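Local coordinates for capsular polysaccharide biosynthesis protein (Burkholderia pseudomallei, PDB 4BQN), which binds coenzyme A and probably acts as an acetyltransferase in the biosynthesis of capsular polysaccharide, at residues Tyr8-Ser13 against Leu62-Pro67; Val36-Cys41 against Glu55-Leu60; Ala92-Tyr97 against Lys176-Ser181. The protein carries 1 engineered substitution. All coordinates share one frame; numbering follows the deposited sequence. Where two conformers were deposited one is given.

Interaction 1: Tyr8-Ser13 against Leu62-Pro67. With COA (coenzyme A), chain C.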
loop_
_atom_site.group_PDB
_atom_site.type_symbol
_atom_site.label_atom_id
_atom_site.label_comp_id
_atom_site.label_asym_id
_atom_site.label_seq_id
_atom_site.Cartn_x
_atom_site.Cartn_y
_atom_site.Cartn_z
ATOM N N TYR A 8 21.574 -7.113 7.737
ATOM C CA TYR A 8 20.686 -6.565 6.724
ATOM C C TYR A 8 19.833 -5.461 7.290
ATOM O O TYR A 8 19.633 -5.364 8.504
ATOM C CB TYR A 8 19.801 -7.652 6.081
ATOM C CG TYR A 8 18.502 -7.978 6.783
ATOM C CD1 TYR A 8 18.493 -8.622 8.018
ATOM C CD2 TYR A 8 17.282 -7.664 6.196
ATOM C CE1 TYR A 8 17.302 -8.927 8.650
ATOM C CE2 TYR A 8 16.083 -7.975 6.819
ATOM C CZ TYR A 8 16.097 -8.596 8.042
ATOM O OH TYR A 8 14.885 -8.885 8.648
ATOM N N SER A 9 19.326 -4.630 6.392
ATOM C CA SER A 9 18.299 -3.675 6.757
ATOM C C SER A 9 17.239 -3.687 5.683
ATOM O O SER A 9 17.481 -4.164 4.566
ATOM C CB SER A 9 18.878 -2.274 6.895
ATOM O OG SER A 9 17.922 -1.421 7.490
ATOM N N VAL A 10 16.065 -3.159 6.025
ATOM C CA VAL A 10 14.974 -2.999 5.065
ATOM C C VAL A 10 14.523 -1.538 5.091
ATOM O O VAL A 10 14.070 -1.033 6.132
ATOM C CB VAL A 10 13.766 -3.926 5.343
ATOM C CG1 VAL A 10 12.871 -3.969 4.113
ATOM C CG2 VAL A 10 14.200 -5.352 5.701
ATOM N N TYR A 11 14.656 -0.865 3.952
ATOM C CA TYR A 11 14.277 0.535 3.865
ATOM C C TYR A 11 13.192 0.719 2.819
ATOM O O TYR A 11 13.257 0.142 1.734
ATOM C CB TYR A 11 15.468 1.397 3.472
ATOM C CG TYR A 11 15.100 2.836 3.251
ATOM C CD1 TYR A 11 14.822 3.675 4.325
ATOM C CD2 TYR A 11 15.026 3.357 1.959
ATOM C CE1 TYR A 11 14.485 5.001 4.117
ATOM C CE2 TYR A 11 14.687 4.690 1.735
ATOM C CZ TYR A 11 14.418 5.510 2.826
ATOM O OH TYR A 11 14.114 6.844 2.604
ATOM N N GLY A 12 12.221 1.567 3.106
ATOM C CA GLY A 12 11.189 1.846 2.118
ATOM C C GLY A 12 10.024 2.496 2.798
ATOM O O GLY A 12 10.208 3.322 3.699
ATOM N N SER A 13 8.822 2.155 2.349
ATOM C CA SER A 13 7.592 2.659 2.939
ATOM C C SER A 13 7.323 1.965 4.277
ATOM O O SER A 13 8.172 1.207 4.785
ATOM C CB SER A 13 6.436 2.352 1.985
ATOM O OG SER A 13 6.148 0.954 1.988
ATOM N N LEU A 62 23.377 -7.001 3.263
ATOM C CA LEU A 62 22.164 -6.982 2.449
ATOM C C LEU A 62 21.345 -5.735 2.734
ATOM O O LEU A 62 21.096 -5.413 3.895
ATOM C CB LEU A 62 21.329 -8.226 2.743
ATOM C CG LEU A 62 19.911 -8.299 2.151
ATOM C CD1 LEU A 62 19.929 -8.330 0.628
ATOM C CD2 LEU A 62 19.150 -9.492 2.719
ATOM N N PHE A 63 20.920 -5.055 1.669
ATOM C CA PHE A 63 20.040 -3.896 1.772
ATOM C C PHE A 63 18.813 -4.248 0.944
ATOM O O PHE A 63 18.882 -4.291 -0.285
ATOM C CB PHE A 63 20.747 -2.650 1.224
ATOM C CG PHE A 63 19.985 -1.352 1.377
ATOM C CD1 PHE A 63 19.504 -0.924 2.612
ATOM C CD2 PHE A 63 19.808 -0.517 0.273
ATOM C CE1 PHE A 63 18.831 0.288 2.737
ATOM C CE2 PHE A 63 19.135 0.694 0.389
ATOM C CZ PHE A 63 18.648 1.103 1.623
ATOM N N LEU A 64 17.724 -4.585 1.632
ATOM C CA LEU A 64 16.435 -4.793 0.972
ATOM C C LEU A 64 15.725 -3.463 1.010
ATOM O O LEU A 64 15.599 -2.852 2.061
ATOM C CB LEU A 64 15.592 -5.840 1.706
ATOM C CG LEU A 64 15.973 -7.312 1.570
ATOM C CD1 LEU A 64 15.233 -8.153 2.600
ATOM C CD2 LEU A 64 15.709 -7.830 0.160
ATOM N N TYR A 65 15.270 -2.993 -0.144
ATOM C CA TYR A 65 14.698 -1.659 -0.166
ATOM C C TYR A 65 13.598 -1.551 -1.198
ATOM O O TYR A 65 13.581 -2.286 -2.193
ATOM C CB TYR A 65 15.796 -0.606 -0.449
ATOM C CG TYR A 65 16.321 -0.683 -1.859
ATOM C CD1 TYR A 65 17.323 -1.601 -2.209
ATOM C CD2 TYR A 65 15.769 0.109 -2.860
ATOM C CE1 TYR A 65 17.767 -1.711 -3.520
ATOM C CE2 TYR A 65 16.206 0.007 -4.177
ATOM C CZ TYR A 65 17.194 -0.908 -4.493
ATOM O OH TYR A 65 17.620 -0.996 -5.793
ATOM N N GLN A 66 12.699 -0.607 -0.979
ATOM C CA GLN A 66 11.711 -0.274 -1.986
ATOM C C GLN A 66 12.149 0.979 -2.719
ATOM O O GLN A 66 12.805 1.850 -2.128
ATOM C CB GLN A 66 10.350 -0.055 -1.331
ATOM C CG GLN A 66 9.855 -1.311 -0.628
ATOM C CD GLN A 66 8.481 -1.161 -0.025
ATOM O OE1 GLN A 66 8.244 -0.260 0.775
ATOM N NE2 GLN A 66 7.564 -2.057 -0.390
ATOM N N PRO A 67 11.796 1.099 -4.005
ATOM C CA PRO A 67 12.146 2.321 -4.733
ATOM C C PRO A 67 11.570 3.600 -4.094
ATOM O O PRO A 67 10.392 3.642 -3.743
ATOM C CB PRO A 67 11.512 2.084 -6.107
ATOM C CG PRO A 67 11.555 0.596 -6.285
ATOM C CD PRO A 67 11.178 0.100 -4.896
HETATM N N1A COA C . -0.964 2.547 -8.447
HETATM C C2A COA C . -1.389 3.824 -8.267
HETATM N N3A COA C . -0.714 4.712 -7.517
HETATM C C4A COA C . 0.454 4.346 -6.943
HETATM C C5A COA C . 0.972 2.993 -7.106
HETATM C C6A COA C . 0.181 2.075 -7.915
HETATM N N6A COA C . 0.599 0.806 -8.098
HETATM N N7A COA C . 2.139 2.899 -6.426
HETATM C C8A COA C . 2.359 4.119 -5.875
HETATM N N9A COA C . 1.343 4.962 -6.164
HETATM C C1B COA C . 1.209 6.381 -5.810
HETATM C C2B COA C . 1.778 6.777 -4.459
HETATM O O2B COA C . 0.807 6.576 -3.430
HETATM C C3B COA C . 2.087 8.241 -4.724
HETATM O O3B COA C . 0.834 8.949 -4.675
HETATM P P3B COA C . 0.750 10.554 -4.626
HETATM O O7A COA C . -0.718 10.816 -4.404
HETATM O O8A COA C . 1.608 10.937 -3.449
HETATM O O9A COA C . 1.277 11.050 -5.951
HETATM C C4B COA C . 2.581 8.234 -6.170
HETATM O O4B COA C . 2.014 7.068 -6.771
HETATM C C5B COA C . 4.103 8.207 -6.314
HETATM O O5B COA C . 4.574 7.077 -5.591
HETATM P P1A COA C . 5.657 6.082 -6.189
HETATM O O1A COA C . 5.770 4.953 -5.207
HETATM O O2A COA C . 5.337 5.734 -7.612
HETATM O O3A COA C . 7.033 6.895 -6.250
HETATM P P2A COA C . 7.956 7.668 -5.179
HETATM O O4A COA C . 7.931 9.131 -5.545
HETATM O O5A COA C . 9.281 6.958 -5.212
HETATM O O6A COA C . 7.264 7.497 -3.756
HETATM C CBP COA C . 6.456 6.561 -1.701
HETATM C CCP COA C . 7.416 6.368 -2.873
HETATM C CDP COA C . 6.566 5.390 -0.731
HETATM C CEP COA C . 6.888 7.805 -0.942
HETATM C CAP COA C . 5.023 6.698 -2.278
HETATM O OAP COA C . 4.588 5.442 -2.802
HETATM C C9P COA C . 3.935 7.230 -1.358
HETATM O O9P COA C . 3.784 8.437 -1.212
HETATM N N8P COA C . 3.115 6.352 -0.770
HETATM C C7P COA C . 2.004 6.772 0.074
HETATM C C6P COA C . 2.396 7.263 1.456
HETATM C C5P COA C . 3.076 6.134 2.183
HETATM O O5P COA C . 4.286 5.981 2.125
HETATM N N4P COA C . 2.273 5.343 2.869
HETATM C C3P COA C . 2.774 4.220 3.609
HETATM C C2P COA C . 2.096 2.956 3.135
HETATM S S1P COA C . 3.107 1.602 3.588
#

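Interaction 2: Val36-Cys41 against Glu55-Leu60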
loop_
_atom_site.group_PDB
_atom_site.type_symbol
_atom_site.label_atom_id
_atom_site.label_comp_id
_atom_site.label_asym_id
_atom_site.label_seq_id
_atom_site.Cartn_x
_atom_site.Cartn_y
_atom_site.Cartn_z
ATOM N N VAL A 36 19.461 -4.660 11.207
ATOM C CA VAL A 36 19.832 -3.330 11.703
ATOM C C VAL A 36 18.715 -2.416 11.196
ATOM O O VAL A 36 18.599 -2.185 9.990
ATOM C CB VAL A 36 21.217 -2.881 11.182
ATOM C CG1 VAL A 36 21.603 -1.527 11.772
ATOM C CG2 VAL A 36 22.276 -3.934 11.507
ATOM N N GLU A 37 17.879 -1.914 12.104
ATOM C CA GLU A 37 16.653 -1.195 11.718
ATOM C C GLU A 37 16.913 0.167 11.078
ATOM O O GLU A 37 17.744 0.929 11.565
ATOM C CB GLU A 37 15.755 -0.981 12.938
ATOM C CG GLU A 37 15.146 -2.241 13.518
ATOM C CD GLU A 37 14.410 -1.974 14.816
ATOM O OE1 GLU A 37 14.688 -0.937 15.457
ATOM O OE2 GLU A 37 13.562 -2.805 15.197
ATOM N N MET A 38 16.200 0.472 9.993
ATOM C CA MET A 38 16.171 1.821 9.426
ATOM C C MET A 38 14.743 2.328 9.453
ATOM O O MET A 38 13.809 1.619 9.056
ATOM C CB MET A 38 16.679 1.840 7.983
ATOM C CG MET A 38 18.189 1.747 7.896
ATOM S SD MET A 38 18.804 1.842 6.211
ATOM C CE MET A 38 18.291 3.469 5.671
ATOM N N GLU A 39 14.578 3.569 9.893
ATOM C CA GLU A 39 13.274 4.218 9.861
ATOM C C GLU A 39 12.795 4.320 8.417
ATOM O O GLU A 39 13.586 4.580 7.519
ATOM C CB GLU A 39 13.349 5.626 10.472
ATOM C CG GLU A 39 13.698 5.659 11.958
ATOM C CD GLU A 39 15.186 5.499 12.239
ATOM O OE1 GLU A 39 16.008 5.563 11.301
ATOM O OE2 GLU A 39 15.536 5.314 13.419
ATOM N N PRO A 40 11.489 4.127 8.186
ATOM C CA PRO A 40 10.999 4.220 6.811
ATOM C C PRO A 40 11.017 5.648 6.242
ATOM O O PRO A 40 11.205 6.625 6.971
ATOM C CB PRO A 40 9.573 3.651 6.900
ATOM C CG PRO A 40 9.198 3.744 8.335
ATOM C CD PRO A 40 10.469 3.634 9.128
ATOM N N CYS A 41 10.822 5.748 4.932
ATOM C CA CYS A 41 11.041 6.966 4.180
ATOM C C CYS A 41 10.134 8.122 4.605
ATOM O O CYS A 41 10.511 9.280 4.448
ATOM C CB CYS A 41 10.866 6.689 2.678
ATOM S SG CYS A 41 9.209 6.166 2.172
ATOM N N GLU A 55 26.852 5.124 8.901
ATOM C CA GLU A 55 27.152 4.097 9.910
ATOM C C GLU A 55 26.417 2.774 9.701
ATOM O O GLU A 55 26.874 1.730 10.151
ATOM C CB GLU A 55 26.836 4.625 11.316
ATOM C CG GLU A 55 27.701 5.796 11.761
ATOM C CD GLU A 55 27.337 6.323 13.142
ATOM O OE1 GLU A 55 26.615 5.623 13.889
ATOM O OE2 GLU A 55 27.773 7.446 13.484
ATOM N N THR A 56 25.260 2.812 9.054
ATOM C CA THR A 56 24.472 1.599 8.887
ATOM C C THR A 56 24.774 0.933 7.557
ATOM O O THR A 56 25.261 -0.198 7.515
ATOM C CB THR A 56 22.963 1.890 8.983
ATOM O OG1 THR A 56 22.672 2.469 10.257
ATOM C CG2 THR A 56 22.138 0.619 8.796
ATOM N N ILE A 57 24.474 1.641 6.477
ATOM C CA ILE A 57 24.562 1.065 5.139
ATOM C C ILE A 57 25.963 0.547 4.769
ATOM O O ILE A 57 26.074 -0.541 4.212
ATOM C CB ILE A 57 23.955 2.019 4.087
ATOM C CG1 ILE A 57 22.442 2.151 4.344
ATOM C CG2 ILE A 57 24.209 1.521 2.668
ATOM C CD1 ILE A 57 21.789 3.303 3.606
ATOM N N PRO A 58 27.034 1.294 5.111
ATOM C CA PRO A 58 28.364 0.772 4.757
ATOM C C PRO A 58 28.755 -0.533 5.476
ATOM O O PRO A 58 29.742 -1.171 5.100
ATOM C CB PRO A 58 29.308 1.912 5.164
ATOM C CG PRO A 58 28.450 3.137 5.067
ATOM C CD PRO A 58 27.114 2.689 5.586
ATOM N N LYS A 59 27.993 -0.919 6.495
ATOM C CA LYS A 59 28.241 -2.165 7.220
ATOM C C LYS A 59 27.296 -3.319 6.844
ATOM O O LYS A 59 27.394 -4.411 7.409
ATOM C CB LYS A 59 28.193 -1.924 8.739
ATOM C CG LYS A 59 29.184 -0.891 9.258
ATOM C CD LYS A 59 29.013 -0.685 10.753
ATOM C CE LYS A 59 29.670 0.605 11.214
ATOM N NZ LYS A 59 28.966 1.176 12.398
ATOM N N LEU A 60 26.387 -3.098 5.897
ATOM C CA LEU A 60 25.412 -4.135 5.556
ATOM C C LEU A 60 25.935 -5.158 4.551
ATOM O O LEU A 60 26.629 -4.809 3.587
ATOM C CB LEU A 60 24.130 -3.507 5.001
ATOM C CG LEU A 60 23.346 -2.596 5.942
ATOM C CD1 LEU A 60 22.178 -2.024 5.148
ATOM C CD2 LEU A 60 22.886 -3.337 7.189
#

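Interaction 3: Ala92-Tyr97 against Lys176-Ser181. With COA (coenzyme A), chain C.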
loop_
_atom_site.group_PDB
_atom_site.type_symbol
_atom_site.label_atom_id
_atom_site.label_comp_id
_atom_site.label_asym_id
_atom_site.label_seq_id
_atom_site.Cartn_x
_atom_site.Cartn_y
_atom_site.Cartn_z
ATOM N N ALA A 92 22.303 -5.236 -2.792
ATOM C CA ALA A 92 21.116 -4.393 -2.669
ATOM C C ALA A 92 20.023 -4.969 -3.575
ATOM O O ALA A 92 20.193 -5.072 -4.794
ATOM C CB ALA A 92 21.438 -2.952 -3.047
ATOM N N LEU A 93 18.915 -5.386 -2.968
ATOM C CA LEU A 93 17.798 -5.980 -3.709
ATOM C C LEU A 93 16.564 -5.131 -3.537
ATOM O O LEU A 93 16.133 -4.839 -2.402
ATOM C CB LEU A 93 17.513 -7.402 -3.221
ATOM C CG LEU A 93 18.531 -8.480 -3.597
ATOM C CD1 LEU A 93 18.217 -9.765 -2.844
ATOM C CD2 LEU A 93 18.532 -8.727 -5.099
ATOM N N SER A 94 16.007 -4.692 -4.661
ATOM C CA SER A 94 14.771 -3.920 -4.603
ATOM C C SER A 94 13.534 -4.802 -4.514
ATOM O O SER A 94 13.437 -5.874 -5.145
ATOM C CB SER A 94 14.677 -2.942 -5.767
ATOM O OG SER A 94 14.862 -3.624 -6.997
ATOM N N VAL A 95 12.598 -4.312 -3.712
ATOM C CA VAL A 95 11.336 -4.975 -3.428
ATOM C C VAL A 95 10.196 -4.071 -3.873
ATOM O O VAL A 95 10.182 -2.867 -3.563
ATOM C CB VAL A 95 11.194 -5.240 -1.912
ATOM C CG1 VAL A 95 9.873 -5.942 -1.607
ATOM C CG2 VAL A 95 12.369 -6.065 -1.420
ATOM N N GLN A 96 9.240 -4.673 -4.569
ATOM C CA GLN A 96 8.061 -3.998 -5.045
ATOM C C GLN A 96 7.371 -3.192 -3.938
ATOM O O GLN A 96 7.230 -3.673 -2.805
ATOM C CB GLN A 96 7.092 -5.055 -5.569
ATOM C CG GLN A 96 5.752 -4.532 -6.063
ATOM C CD GLN A 96 4.999 -5.630 -6.773
ATOM O OE1 GLN A 96 4.788 -6.703 -6.211
ATOM N NE2 GLN A 96 4.612 -5.382 -8.035
ATOM N N TYR A 97 6.936 -1.978 -4.285
ATOM C CA TYR A 97 6.045 -1.199 -3.446
ATOM C C TYR A 97 4.628 -1.680 -3.770
ATOM O O TYR A 97 4.134 -1.515 -4.903
ATOM C CB TYR A 97 6.201 0.296 -3.698
ATOM C CG TYR A 97 5.222 1.106 -2.895
ATOM C CD1 TYR A 97 5.290 1.138 -1.497
ATOM C CD2 TYR A 97 4.202 1.812 -3.524
ATOM C CE1 TYR A 97 4.386 1.876 -0.753
ATOM C CE2 TYR A 97 3.288 2.557 -2.787
ATOM C CZ TYR A 97 3.384 2.579 -1.403
ATOM O OH TYR A 97 2.507 3.312 -0.652
ATOM N N LYS A 176 16.595 1.067 -12.484
ATOM C CA LYS A 176 16.881 -0.328 -12.152
ATOM C C LYS A 176 15.592 -1.133 -12.002
ATOM O O LYS A 176 14.745 -0.775 -11.183
ATOM C CB LYS A 176 17.684 -0.405 -10.853
ATOM C CG LYS A 176 17.967 -1.831 -10.427
ATOM C CD LYS A 176 18.527 -1.902 -9.015
ATOM C CE LYS A 176 18.365 -3.317 -8.481
ATOM N NZ LYS A 176 18.807 -3.469 -7.066
ATOM N N GLN A 177 15.460 -2.223 -12.765
ATOM C CA GLN A 177 14.283 -3.091 -12.682
ATOM C C GLN A 177 14.110 -3.602 -11.253
ATOM O O GLN A 177 15.078 -3.960 -10.603
ATOM C CB GLN A 177 14.431 -4.264 -13.659
ATOM C CG GLN A 177 13.210 -5.168 -13.786
ATOM C CD GLN A 177 13.361 -6.175 -14.914
ATOM O OE1 GLN A 177 13.178 -5.845 -16.088
ATOM N NE2 GLN A 177 13.696 -7.410 -14.563
ATOM N N ILE A 178 12.865 -3.626 -10.762
ATOM C CA ILE A 178 12.600 -4.129 -9.416
ATOM C C ILE A 178 12.995 -5.609 -9.334
ATOM O O ILE A 178 12.610 -6.407 -10.188
ATOM C CB ILE A 178 11.128 -3.920 -8.999
ATOM C CG1 ILE A 178 10.825 -2.425 -8.927
ATOM C CG2 ILE A 178 10.857 -4.614 -7.675
ATOM C CD1 ILE A 178 9.408 -2.075 -8.498
ATOM N N ASP A 179 13.795 -5.973 -8.332
ATOM C CA ASP A 179 14.254 -7.353 -8.199
ATOM C C ASP A 179 13.167 -8.344 -7.784
ATOM O O ASP A 179 13.129 -9.460 -8.308
ATOM C CB ASP A 179 15.431 -7.462 -7.219
ATOM C CG ASP A 179 16.686 -6.767 -7.722
ATOM O OD1 ASP A 179 17.138 -7.097 -8.838
ATOM O OD2 ASP A 179 17.214 -5.897 -6.997
ATOM N N ILE A 180 12.294 -7.943 -6.857
ATOM C CA ILE A 180 11.417 -8.884 -6.160
ATOM C C ILE A 180 9.994 -8.336 -6.199
ATOM O O ILE A 180 9.740 -7.260 -5.661
ATOM C CB ILE A 180 11.877 -9.079 -4.700
ATOM C CG1 ILE A 180 13.302 -9.667 -4.641
ATOM C CG2 ILE A 180 10.914 -9.985 -3.950
ATOM C CD1 ILE A 180 14.064 -9.304 -3.379
ATOM N N SER A 181 9.079 -9.066 -6.844
ATOM C CA SER A 181 7.683 -8.638 -7.010
ATOM C C SER A 181 6.687 -9.786 -6.868
ATOM O O SER A 181 7.051 -10.961 -6.981
ATOM C CB SER A 181 7.474 -7.988 -8.375
ATOM O OG SER A 181 8.276 -6.838 -8.542
HETATM N N1A COA C . -0.964 2.547 -8.447
HETATM C C2A COA C . -1.389 3.824 -8.267
HETATM N N3A COA C . -0.714 4.712 -7.517
HETATM C C4A COA C . 0.454 4.346 -6.943
HETATM C C5A COA C . 0.972 2.993 -7.106
HETATM C C6A COA C . 0.181 2.075 -7.915
HETATM N N6A COA C . 0.599 0.806 -8.098
HETATM N N7A COA C . 2.139 2.899 -6.426
HETATM C C8A COA C . 2.359 4.119 -5.875
HETATM N N9A COA C . 1.343 4.962 -6.164
HETATM C C1B COA C . 1.209 6.381 -5.810
HETATM C C2B COA C . 1.778 6.777 -4.459
HETATM O O2B COA C . 0.807 6.576 -3.430
HETATM C C3B COA C . 2.087 8.241 -4.724
HETATM O O3B COA C . 0.834 8.949 -4.675
HETATM P P3B COA C . 0.750 10.554 -4.626
HETATM O O7A COA C . -0.718 10.816 -4.404
HETATM O O8A COA C . 1.608 10.937 -3.449
HETATM O O9A COA C . 1.277 11.050 -5.951
HETATM C C4B COA C . 2.581 8.234 -6.170
HETATM O O4B COA C . 2.014 7.068 -6.771
HETATM C C5B COA C . 4.103 8.207 -6.314
HETATM O O5B COA C . 4.574 7.077 -5.591
HETATM P P1A COA C . 5.657 6.082 -6.189
HETATM O O1A COA C . 5.770 4.953 -5.207
HETATM O O2A COA C . 5.337 5.734 -7.612
HETATM O O3A COA C . 7.033 6.895 -6.250
HETATM P P2A COA C . 7.956 7.668 -5.179
HETATM O O4A COA C . 7.931 9.131 -5.545
HETATM O O5A COA C . 9.281 6.958 -5.212
HETATM O O6A COA C . 7.264 7.497 -3.756
HETATM C CBP COA C . 6.456 6.561 -1.701
HETATM C CCP COA C . 7.416 6.368 -2.873
HETATM C CDP COA C . 6.566 5.390 -0.731
HETATM C CEP COA C . 6.888 7.805 -0.942
HETATM C CAP COA C . 5.023 6.698 -2.278
HETATM O OAP COA C . 4.588 5.442 -2.802
HETATM C C9P COA C . 3.935 7.230 -1.358
HETATM O O9P COA C . 3.784 8.437 -1.212
HETATM N N8P COA C . 3.115 6.352 -0.770
HETATM C C7P COA C . 2.004 6.772 0.074
HETATM C C6P COA C . 2.396 7.263 1.456
HETATM C C5P COA C . 3.076 6.134 2.183
HETATM O O5P COA C . 4.286 5.981 2.125
HETATM N N4P COA C . 2.273 5.343 2.869
HETATM C C3P COA C . 2.774 4.220 3.609
HETATM C C2P COA C . 2.096 2.956 3.135
HETATM S S1P COA C . 3.107 1.602 3.588
HETATM O O HOH W 1 14.774 -1.361 -8.457
#

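Interaction 1: Tyr8-Ser13 against Leu62-Pro67
Neighbouring parallel strands 8-11 and 62-65 send their side chains alternately to two faces, Tyr8, Val10, Leu62 and Leu64 to one and Ser9, Tyr11, Phe63 and Tyr65 to the other. Tyr8 and Leu62 meet at their roots, CB to CB at 3.7 Å. The phenol of Tyr8 stands in the crowded position between its backbone N and carbonyl carbon (chi1 87°), which carries its CD2 obliquely past Leu64 CD1. Val10 and Leu64 run side by side in the same direction, under the cover of Ala16, Ala20 and Leu23 of helix 15-24. On the other face the Phe63 ring, with CG anti to the backbone N, swings toward the partner strand until CE1 touches Tyr11 CB at 3.6 Å. Tyr65 CB rests above one face of the same ring, near its rim. The rings of Tyr11 and Tyr65 lead away instead, to hydrogen bonds with Tyr77 O and Asp173 OD2.

Between the faces a parallel ladder alternates: Ser9 N to Leu62 O, Leu64 N to Ser9 O, Tyr11 N to Leu64 O and Gln66 N to Tyr11 O. Beyond the strands the Gln66 side chain continues it, OE1 accepting from Ser13 N at 2.9 Å and, on a lone pair in the carbonyl plane, from Ser13 OG at 2.7 Å. Gln66 NE2 is held in turn by Gln96 O and Gln15 OE1, fixing the amide's rotation. These are the central strands of the parallel sheet of an alpha/beta fold, and their C-terminal ends border the coenzyme A pocket. The Ser13 hydroxyl gives its proton to Gln66 OE1 while OG accepts from Gln15 N at the start of helix 15-24; the two bonds hold this oxygen 3.5 Å from S1P of coenzyme A.

Interaction 2: Val36-Cys41 against Glu55-Leu60
Val36 lays its CG1 methyl against the CG2 methyl of Thr56 at 3.7 Å, the two side chains running antiparallel alongside each other. Both touching methyls stand anti to their own backbone N, and this rotation of Thr56 puts OG1 on another branch (chi1 -59°), where it hydrogen-bonds His52 ND1. The residue thus shows carbon to Val36 and oxygen to His52 of helix 46-56. Val36 also brings CB to 4.4 Å from Leu60 CD2, a looser contact.

Met38 takes over two positions further on. Its CG lies 4.2 Å from the same Thr56 methyl, so CG2 of Thr56 is shared between Val36 and Met38. The thioether then bends at its last torsion (chi3 62°) and crosses Ile57 at about a right angle: SD comes to 4.1 Å from Ile57 CG1, and CE to the same distance from Ile57 CD1. The contact between the segments is wholly apolar, made by methyl and methylene groups, the Val36 CB and the Met38 sulfur at van der Waals spacing.

Residues 57-59 form a short 3-10 segment, with Lys59 N bonded to Thr56 O and Leu60 N to Ile57 O at 3.1 Å; this turn brings both Ile57 and Leu60 to the side of the loop. His52 uses both ring nitrogens, ND1 for Thr56 and NE2 for Glu39 OE1, and the nearby carboxylate may favour a protonated imidazole.

Helix 46-56 belongs to a beta-alpha-beta crossover from edge strand 33-35 to strand 62-65, passing strand 6-11. Loop 36-41 leads into that helix, and residues 57-60 lead out of it. Met38 and Leu60 both rest on Ser9 of strand 6-11, with Met38 also on Tyr11, while Ile57 and Leu60 meet Met86 beyond helix 79-83.

Interaction 3: Ala92-Tyr97 against Lys176-Ser181
The Tyr97 ring has coenzyme A on one face, with OAP over it at 3.2 Å from CE2 and methyl CDP above the plane toward the rim; adenine N7A lies in plane at the edge. At its tip, Tyr97 OH accepts from N8P of the pantetheine arm at 3.1 Å. The second flat group, the Asp179 carboxylate, works through one oxygen: OD2 takes Lys176 NZ on its syn lone pair, a salt bridge of 2.9 Å, and Ser94 N on its anti lone pair. Ser94 answers by accepting Asp179 N at OG, 2.9 Å away, and water 1 links that hydroxyl to Lys176 O. Lys176, extended along its length, also reaches Tyr65 OH and, weakly, Ala92 O. Loop 176-181 thereby flanks edge strand 91-94 of the parallel sheet, with a single backbone bridge between Val95 and Ile180. There Gln96 N donates to Ile180 O at 2.9 Å, nearly along the C=O axis. The Gln96 amide continues past Ser181 to bond Val182 N and Thr183 OG1. Ile180 CD1 packs on Leu93 CB at 3.9 Å and on Val95 CG2, beneath helix 204-217.

Interactions 1 and 3 share the parallel sheet: strand 62-65 lies between 6-11 and 91-94, and Tyr65 O meets Val95 N at 2.7 Å. Their centres are 9 Å apart, and both open onto coenzyme A, where Ser13 OG comes within 3.4 Å of Tyr97 CE1. Cys14, seen bound covalently to CoA in a structure of this protein, follows Ser13 directly. Loop 36-41 of interaction 2 runs along the other side of strand 6-11, joined to interaction 1 by Ser9 OG with Val36 O at 2.7 Å and Gly12 O with Cys41 N at 2.8 Å. Interaction 2 does not touch interaction 3, whose centre is about 17 Å from its own.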